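Local coordinates for putative nitrate transport protein (Thermoplasma volcanium, PDB 3MST) that is of unknown function but, as a putative nitrate transport protein, may bind a small solute for uptake, at residues L84-K97 / A114-A128. Sequence-based numbering, arbitrary orientation. Where two conformers were deposited one is given.
Sequences LGDESSGRIYTLRK and AQVINADGDTCIKMA. With EDO (1,2-ethanediol), chain L; EDO (1,2-ethanediol), chain K; EDO (1,2-ethanediol), chain J.
Gly90 O accepts from Gln115 N, Gln115 O from Ile92 N, Ile92 O from Ile117 N, Ile117 O from Thr94 N, and Thr94 O closes the series with Ala119 N at 2.7 Å, pairing strands 91-94 and 115-118 in parallel. Arg91 and Tyr93 turn their backbone groups to strand 133-137, while Val116 N, on the outer side, is met by an ethanediol, probably from the crystallisation liquor. The connection through helix 100-112 makes this a beta-alpha-beta unit, with 115-118 at the edge of the five-stranded sheet. Beyond the ladder, the Asn118 amide continues the bonding: its ND2 donates almost straight to Leu95 O (2.9 Å, N-H...O 170°) with the oxygen in the amide plane, and also reaches Asp102 of helix 100-112. Its OD1 receives Lys97 NZ at 2.7 Å, the ammonium lying above the carbonyl plane after a bend at the end of the lysine chain (chi4 36°). On the sheet face toward helix 121-128, the Tyr93 ring is sandwiched: Ile117 CB lies over one face, 4.0 Å from the ring centroid, and CB of selenomethionine Met127 over the opposite one at 3.8 Å. Tyr93 OH accepts from NH1 (2.9 Å) of Arg91, whose side chain, extended from CG to NE, leaves the same face of the sheet. Were this tyrosine an alanine, a gap would probably open between Ile117 and Met127, and Arg91 NH1 would lose this acceptor. Asp120 caps helix 121-128, its OD1 taking both Thr123 N (2.9 Å) and Thr123 OG1. Polar bonding thus fixes the strand register and the turn into the helix, whereas the helix meets the sheet mainly through apolar contacts, with Met127 on the Tyr93 ring and Ala128 on Leu84.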
loop_
_atom_site.group_PDB
_atom_site.type_symbol
_atom_site.label_atom_id
_atom_site.label_comp_id
_atom_site.label_asym_id
_atom_site.label_seq_id
_atom_site.Cartn_x
_atom_site.Cartn_y
_atom_site.Cartn_z
ATOM N N LEU A 84 -5.748 -15.802 -6.012
ATOM C CA LEU A 84 -6.808 -16.604 -6.590
ATOM C C LEU A 84 -6.198 -17.826 -7.254
ATOM O O LEU A 84 -5.101 -17.782 -7.778
ATOM C CB LEU A 84 -7.560 -15.820 -7.642
ATOM C CG LEU A 84 -7.961 -14.384 -7.281
ATOM C CD1 LEU A 84 -8.792 -13.776 -8.438
ATOM C CD2 LEU A 84 -8.742 -14.329 -5.948
ATOM N N GLY A 85 -6.927 -18.924 -7.270
ATOM C CA GLY A 85 -6.523 -20.045 -8.068
ATOM C C GLY A 85 -5.397 -20.890 -7.521
ATOM O O GLY A 85 -5.123 -20.925 -6.296
ATOM N N ASP A 86 -4.720 -21.546 -8.473
ATOM C CA ASP A 86 -3.788 -22.626 -8.166
ATOM C C ASP A 86 -2.331 -22.184 -8.328
ATOM O O ASP A 86 -1.839 -21.981 -9.438
ATOM C CB ASP A 86 -4.099 -23.804 -9.090
ATOM C CG ASP A 86 -3.194 -25.007 -8.867
ATOM O OD1 ASP A 86 -2.297 -25.006 -7.988
ATOM O OD2 ASP A 86 -3.362 -25.985 -9.636
ATOM N N GLU A 87 -1.665 -21.951 -7.188
ATOM C CA GLU A 87 -0.286 -21.474 -7.164
ATOM C C GLU A 87 0.750 -22.439 -7.726
ATOM O O GLU A 87 1.901 -22.049 -7.899
ATOM C CB GLU A 87 0.122 -20.996 -5.766
ATOM C CG GLU A 87 -0.571 -19.740 -5.317
ATOM C CD GLU A 87 -0.037 -19.287 -3.978
ATOM O OE1 GLU A 87 1.143 -18.814 -3.948
ATOM O OE2 GLU A 87 -0.791 -19.378 -2.982
ATOM N N SER A 88 0.354 -23.682 -7.967
ATOM C CA SER A 88 1.235 -24.658 -8.575
ATOM C C SER A 88 1.017 -24.804 -10.076
ATOM O O SER A 88 1.482 -25.794 -10.643
ATOM C CB SER A 88 0.987 -26.024 -7.949
ATOM O OG SER A 88 -0.161 -26.604 -8.519
ATOM N N SER A 89 0.280 -23.869 -10.701
ATOM C CA SER A 89 -0.065 -23.964 -12.113
ATOM C C SER A 89 0.950 -23.397 -13.078
ATOM O O SER A 89 0.794 -23.598 -14.257
ATOM C CB SER A 89 -1.389 -23.269 -12.341
ATOM O OG SER A 89 -1.222 -21.844 -12.136
ATOM N N GLY A 90 1.951 -22.642 -12.608
ATOM C CA GLY A 90 2.964 -22.048 -13.461
ATOM C C GLY A 90 2.758 -20.648 -14.004
ATOM O O GLY A 90 3.623 -20.080 -14.671
ATOM N N ARG A 91 1.575 -20.078 -13.727
ATOM C CA ARG A 91 1.320 -18.685 -14.109
ATOM C C ARG A 91 0.645 -17.947 -12.967
ATOM O O ARG A 91 -0.208 -18.534 -12.297
ATOM C CB ARG A 91 0.368 -18.590 -15.313
ATOM C CG ARG A 91 0.849 -19.243 -16.552
ATOM C CD ARG A 91 -0.110 -18.971 -17.711
ATOM N NE ARG A 91 0.254 -19.795 -18.881
ATOM C CZ ARG A 91 -0.515 -19.885 -19.959
ATOM N NH1 ARG A 91 -1.625 -19.193 -20.044
ATOM N NH2 ARG A 91 -0.164 -20.647 -20.977
ATOM N N ILE A 92 1.071 -16.709 -12.748
ATOM C CA ILE A 92 0.368 -15.776 -11.866
ATOM C C ILE A 92 -0.046 -14.591 -12.734
ATOM O O ILE A 92 0.771 -13.829 -13.227
ATOM C CB ILE A 92 1.231 -15.250 -10.686
ATOM C CG1 ILE A 92 1.790 -16.389 -9.851
ATOM C CG2 ILE A 92 0.375 -14.269 -9.840
ATOM C CD1 ILE A 92 2.829 -15.941 -8.767
ATOM N N TYR A 93 -1.355 -14.473 -12.928
ATOM C CA TYR A 93 -1.933 -13.308 -13.604
ATOM C C TYR A 93 -2.037 -12.159 -12.605
ATOM O O TYR A 93 -2.374 -12.406 -11.433
ATOM C CB TYR A 93 -3.330 -13.695 -14.156
ATOM C CG TYR A 93 -3.250 -14.501 -15.446
ATOM C CD1 TYR A 93 -3.051 -15.867 -15.403
ATOM C CD2 TYR A 93 -3.216 -13.861 -16.683
ATOM C CE1 TYR A 93 -2.912 -16.600 -16.567
ATOM C CE2 TYR A 93 -3.078 -14.594 -17.848
ATOM C CZ TYR A 93 -2.914 -15.966 -17.759
ATOM O OH TYR A 93 -2.765 -16.732 -18.896
ATOM N N THR A 94 -1.775 -10.944 -13.058
ATOM C CA THR A 94 -1.902 -9.786 -12.171
ATOM C C THR A 94 -2.247 -8.559 -12.987
ATOM O O THR A 94 -2.640 -8.675 -14.163
ATOM C CB THR A 94 -0.624 -9.643 -11.318
ATOM O OG1 THR A 94 -0.866 -8.758 -10.216
ATOM C CG2 THR A 94 0.563 -9.190 -12.133
ATOM N N LEU A 95 -2.187 -7.409 -12.341
ATOM C CA LEU A 95 -2.529 -6.137 -12.932
ATOM C C LEU A 95 -1.386 -5.538 -13.752
ATOM O O LEU A 95 -0.451 -6.250 -14.078
ATOM C CB LEU A 95 -3.099 -5.226 -11.850
ATOM C CG LEU A 95 -4.429 -5.641 -11.224
ATOM C CD1 LEU A 95 -5.457 -5.969 -12.297
ATOM C CD2 LEU A 95 -4.328 -6.703 -10.192
ATOM N N ARG A 96 -1.477 -4.296 -14.191
ATOM C CA ARG A 96 -0.487 -3.843 -15.147
ATOM C C ARG A 96 0.903 -3.741 -14.517
ATOM O O ARG A 96 1.057 -3.582 -13.307
ATOM C CB ARG A 96 -0.899 -2.505 -15.753
ATOM C CG ARG A 96 -0.853 -1.365 -14.743
ATOM C CD ARG A 96 -1.540 -0.076 -15.233
ATOM N NE ARG A 96 -1.303 0.987 -14.261
ATOM C CZ ARG A 96 -2.082 1.227 -13.217
ATOM N NH1 ARG A 96 -3.175 0.512 -13.036
ATOM N NH2 ARG A 96 -1.784 2.195 -12.372
ATOM N N LYS A 97 1.916 -3.815 -15.378
ATOM C CA LYS A 97 3.318 -3.724 -14.985
ATOM C C LYS A 97 3.606 -2.438 -14.219
ATOM O O LYS A 97 3.117 -1.333 -14.560
ATOM C CB LYS A 97 4.255 -3.781 -16.200
ATOM C CG LYS A 97 4.308 -5.091 -16.917
ATOM C CD LYS A 97 5.296 -5.074 -18.103
ATOM C CE LYS A 97 5.536 -6.446 -18.741
ATOM N NZ LYS A 97 4.403 -7.410 -18.838
ATOM N N ALA A 114 6.646 -19.706 -11.166
ATOM C CA ALA A 114 5.651 -19.230 -12.116
ATOM C C ALA A 114 6.185 -18.130 -12.997
ATOM O O ALA A 114 7.126 -17.396 -12.636
ATOM C CB ALA A 114 4.442 -18.729 -11.366
ATOM N N GLN A 115 5.505 -17.935 -14.120
ATOM C CA GLN A 115 5.629 -16.740 -14.921
ATOM C C GLN A 115 4.473 -15.784 -14.620
ATOM O O GLN A 115 3.365 -16.214 -14.391
ATOM C CB GLN A 115 5.630 -17.041 -16.430
ATOM C CG GLN A 115 6.755 -17.959 -16.862
ATOM C CD GLN A 115 8.103 -17.358 -16.579
ATOM O OE1 GLN A 115 8.323 -16.195 -16.878
ATOM N NE2 GLN A 115 9.035 -18.163 -16.012
ATOM N N VAL A 116 4.774 -14.504 -14.562
ATOM C CA VAL A 116 3.787 -13.432 -14.332
ATOM C C VAL A 116 3.248 -12.995 -15.690
ATOM O O VAL A 116 4.024 -12.635 -16.577
ATOM C CB VAL A 116 4.405 -12.252 -13.532
ATOM C CG1 VAL A 116 3.392 -11.081 -13.441
ATOM C CG2 VAL A 116 4.856 -12.732 -12.168
ATOM N N ILE A 117 1.929 -12.894 -15.791
ATOM C CA ILE A 117 1.236 -12.352 -16.977
ATOM C C ILE A 117 0.425 -11.137 -16.498
ATOM O O ILE A 117 -0.474 -11.272 -15.679
ATOM C CB ILE A 117 0.310 -13.421 -17.602
ATOM C CG1 ILE A 117 1.040 -14.770 -17.842
ATOM C CG2 ILE A 117 -0.351 -12.895 -18.888
ATOM C CD1 ILE A 117 2.162 -14.712 -18.865
ATOM N N ASN A 118 0.811 -9.958 -16.988
ATOM C CA ASN A 118 0.131 -8.699 -16.648
ATOM C C ASN A 118 -1.132 -8.586 -17.496
ATOM O O ASN A 118 -1.109 -8.761 -18.741
ATOM C CB ASN A 118 1.081 -7.520 -16.835
ATOM C CG ASN A 118 2.292 -7.653 -15.957
ATOM O OD1 ASN A 118 3.338 -8.144 -16.415
ATOM N ND2 ASN A 118 2.137 -7.346 -14.677
ATOM N N ALA A 119 -2.237 -8.236 -16.840
ATOM C CA ALA A 119 -3.554 -8.266 -17.431
ATOM C C ALA A 119 -4.394 -7.240 -16.665
ATOM O O ALA A 119 -3.904 -6.173 -16.254
ATOM C CB ALA A 119 -4.196 -9.690 -17.416
ATOM N N ASP A 120 -5.682 -7.474 -16.651
ATOM C CA ASP A 120 -6.642 -6.667 -15.892
ATOM C C ASP A 120 -7.442 -7.573 -14.972
ATOM O O ASP A 120 -7.291 -8.803 -14.948
ATOM C CB ASP A 120 -7.531 -5.867 -16.850
ATOM C CG ASP A 120 -8.402 -6.689 -17.725
ATOM O OD1 ASP A 120 -8.681 -7.875 -17.446
ATOM O OD2 ASP A 120 -8.864 -6.112 -18.747
ATOM N N GLY A 121 -8.250 -6.959 -14.124
ATOM C CA GLY A 121 -8.895 -7.707 -13.079
ATOM C C GLY A 121 -9.806 -8.812 -13.589
ATOM O O GLY A 121 -9.836 -9.924 -13.055
ATOM N N ASP A 122 -10.605 -8.495 -14.625
ATOM C CA ASP A 122 -11.548 -9.495 -15.146
ATOM C C ASP A 122 -10.771 -10.702 -15.696
ATOM O O ASP A 122 -11.197 -11.835 -15.532
ATOM C CB ASP A 122 -12.451 -8.924 -16.241
ATOM C CG ASP A 122 -13.347 -7.809 -15.739
ATOM O OD1 ASP A 122 -13.757 -7.827 -14.577
ATOM O OD2 ASP A 122 -13.690 -6.900 -16.532
ATOM N N THR A 123 -9.683 -10.435 -16.402
ATOM C CA THR A 123 -8.858 -11.519 -16.966
ATOM C C THR A 123 -8.227 -12.356 -15.872
ATOM O O THR A 123 -8.185 -13.599 -15.933
ATOM C CB THR A 123 -7.772 -10.962 -17.860
ATOM O OG1 THR A 123 -8.395 -10.310 -18.956
ATOM C CG2 THR A 123 -6.801 -12.084 -18.347
ATOM N N CYS A 124 -7.776 -11.690 -14.825
ATOM C CA CYS A 124 -7.217 -12.403 -13.685
ATOM C C CYS A 124 -8.215 -13.376 -13.066
ATOM O O CYS A 124 -7.914 -14.518 -12.772
ATOM C CB CYS A 124 -6.759 -11.419 -12.615
ATOM S SG CYS A 124 -5.220 -10.524 -13.027
ATOM N N ILE A 125 -9.447 -12.906 -12.862
ATOM C CA ILE A 125 -10.462 -13.770 -12.324
ATOM C C ILE A 125 -10.725 -14.973 -13.240
ATOM O O ILE A 125 -10.839 -16.104 -12.786
ATOM C CB ILE A 125 -11.811 -12.973 -12.045
ATOM C CG1 ILE A 125 -11.592 -11.928 -10.946
ATOM C CG2 ILE A 125 -12.986 -13.939 -11.725
ATOM C CD1 ILE A 125 -12.729 -10.957 -10.826
ATOM N N LYS A 126 -10.908 -14.700 -14.509
ATOM C CA LYS A 126 -11.214 -15.767 -15.469
ATOM C C LYS A 126 -10.108 -16.803 -15.512
ATOM O O LYS A 126 -10.377 -18.009 -15.471
ATOM C CB LYS A 126 -11.440 -15.159 -16.853
ATOM C CG LYS A 126 -11.723 -16.241 -17.895
ATOM C CD LYS A 126 -12.192 -15.668 -19.203
ATOM C CE LYS A 126 -11.111 -15.003 -19.979
ATOM N NZ LYS A 126 -11.640 -14.479 -21.316
HETATM N N MSE A 127 -8.861 -16.345 -15.618
HETATM C CA MSE A 127 -7.781 -17.312 -15.748
HETATM C C MSE A 127 -7.522 -18.098 -14.464
HETATM O O MSE A 127 -7.123 -19.277 -14.524
HETATM C CB MSE A 127 -6.536 -16.684 -16.331
HETATM C CG MSE A 127 -6.704 -15.977 -17.670
HETATM SE SE MSE A 127 -7.498 -17.143 -19.072
HETATM C CE MSE A 127 -5.940 -18.321 -19.357
ATOM N N ALA A 128 -7.749 -17.487 -13.299
ATOM C CA ALA A 128 -7.725 -18.241 -12.066
ATOM C C ALA A 128 -8.808 -19.330 -12.025
ATOM O O ALA A 128 -8.560 -20.466 -11.634
ATOM C CB ALA A 128 -7.771 -17.323 -10.862
HETATM C C1 EDO L . -11.236 -5.049 -16.735
HETATM O O1 EDO L . -10.880 -5.622 -15.457
HETATM C C2 EDO L . -11.233 -3.528 -16.809
HETATM O O2 EDO L . -10.012 -2.953 -16.302
HETATM C C1 EDO K . 8.800 -14.730 -13.380
HETATM O O1 EDO K . 9.947 -14.554 -14.221
HETATM C C2 EDO K . 7.932 -13.542 -13.677
HETATM O O2 EDO K . 7.489 -13.592 -15.043
HETATM C C1 EDO J . 3.252 -20.454 -18.775
HETATM O O1 EDO J . 2.485 -21.594 -18.408
HETATM C C2 EDO J . 4.533 -20.498 -17.997
HETATM O O2 EDO J . 5.212 -21.711 -18.400
#